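Local coordinates for sporulation inhibitor of replication protein SirA (Bacillus subtilis, PDB 4TPS) that inhibits initiation of DNA replication during sporulation by acting on the initiator DnaA, thereby enforcing diploidy, at residues Ile120-Glu123 with Val124-Lys127. Sequence-based numbering, arbitrary orientation.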
# COMPACT_ATOMS: atom_id res chain seq x y z
N ILE A 120 21.77 9.17 6.15
CA ILE A 120 22.69 8.06 5.87
C ILE A 120 21.91 6.82 5.36
O ILE A 120 22.29 6.20 4.35
CB ILE A 120 23.58 7.75 7.09
CG1 ILE A 120 24.66 8.87 7.19
CG2 ILE A 120 24.24 6.40 6.95
CD1 ILE A 120 25.51 8.78 8.40
N PHE A 121 20.80 6.51 6.03
CA PHE A 121 19.96 5.40 5.62
C PHE A 121 19.18 5.70 4.33
O PHE A 121 19.08 4.85 3.44
CB PHE A 121 19.03 5.00 6.75
CG PHE A 121 19.75 4.39 7.95
CD1 PHE A 121 20.51 3.26 7.81
CD2 PHE A 121 19.59 4.91 9.21
CE1 PHE A 121 21.18 2.67 8.88
CE2 PHE A 121 20.24 4.35 10.30
CZ PHE A 121 21.02 3.22 10.12
N PHE A 122 18.65 6.91 4.21
CA PHE A 122 17.86 7.30 3.05
C PHE A 122 18.73 7.24 1.81
O PHE A 122 18.24 6.91 0.73
CB PHE A 122 17.24 8.71 3.13
CG PHE A 122 16.14 8.88 4.19
CD1 PHE A 122 15.41 7.83 4.65
CD2 PHE A 122 15.78 10.17 4.59
CE1 PHE A 122 14.43 8.00 5.60
CE2 PHE A 122 14.78 10.36 5.53
CZ PHE A 122 14.06 9.26 5.99
N GLU A 123 20.00 7.61 1.93
CA GLU A 123 20.90 7.56 0.77
C GLU A 123 21.11 6.10 0.30
O GLU A 123 21.14 5.84 -0.91
CB GLU A 123 22.26 8.16 1.11
CG GLU A 123 23.09 8.44 -0.10
CD GLU A 123 22.69 9.72 -0.86
OE1 GLU A 123 23.45 10.11 -1.76
OE2 GLU A 123 21.63 10.36 -0.60
N VAL A 124 21.23 5.14 1.21
CA VAL A 124 21.35 3.74 0.79
C VAL A 124 20.04 3.31 0.06
O VAL A 124 20.07 2.78 -1.04
CB VAL A 124 21.61 2.85 2.01
CG1 VAL A 124 21.52 1.37 1.68
CG2 VAL A 124 22.97 3.19 2.63
N LEU A 125 18.92 3.63 0.65
CA LEU A 125 17.60 3.28 0.11
C LEU A 125 17.36 3.87 -1.29
O LEU A 125 16.95 3.17 -2.19
CB LEU A 125 16.48 3.73 1.08
CG LEU A 125 16.43 2.93 2.39
CD1 LEU A 125 15.44 3.58 3.34
CD2 LEU A 125 16.05 1.52 2.19
N ARG A 126 17.68 5.13 -1.48
CA ARG A 126 17.40 5.80 -2.72
C ARG A 126 18.31 5.26 -3.83
O ARG A 126 17.93 5.35 -4.97
CB ARG A 126 17.43 7.32 -2.58
CG ARG A 126 18.80 7.95 -2.56
CD ARG A 126 18.71 9.41 -2.13
NE ARG A 126 19.99 10.03 -2.43
CZ ARG A 126 20.19 11.02 -3.30
NH1 ARG A 126 19.19 11.59 -3.99
NH2 ARG A 126 21.42 11.47 -3.48
N LYS A 127 19.47 4.70 -3.48
CA LYS A 127 20.30 4.06 -4.49
C LYS A 127 19.88 2.60 -4.81
O LYS A 127 20.26 2.02 -5.81
CB LYS A 127 21.76 4.12 -4.03
CG LYS A 127 22.31 5.56 -4.02
CD LYS A 127 23.68 5.58 -3.41
CE LYS A 127 24.26 6.98 -3.30
NZ LYS A 127 25.34 7.12 -2.25
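E123 and R126, one turn apart on helix 116-128, lie alongside each other with their charged ends paired. The glutamate presents both oxygens to one edge of the guanidinium: R126 NH2 bonds almost straight to E123 OE1 at 3.0 Å, on the syn side but 28° out of the carboxylate plane, while R126 NE forms the second prong to E123 OE2, at a length too short to be taken at face value. The two planes are turned 38° apart, a twisted version of the two-pronged carboxylate-guanidinium pair. CG of R126 stands between its backbone N and carbonyl carbon (chi1 79°), which sends the extended chain back past the carbonyl of F122 toward the glutamate; R126 NH1 also bonds to N146 O. K127, four residues after E123, runs its extended chain obliquely across the glutamate, NZ 3.6 Å from E123 OE1 in a looser salt bridge. With an alanine at R126, E123 would probably keep K127 as its one partner in this network, its carboxylate freer to turn, and N146 O would lose this bond. Backbone bonds such as L125 N to F121 O (3.0 Å) carry the helix, V124 N to I120 O being weak. Buried V124 suits its place by a short apolar side chain, CG2 beside I120 O. L125 CD1 lies at the F122 ring edge, an apolar pair. V124 and L125 meet M67 of helix 64-75, and F121 and F122 pack on I109 of strand 106-113, wedging this amphipathic helix between helix and sheet.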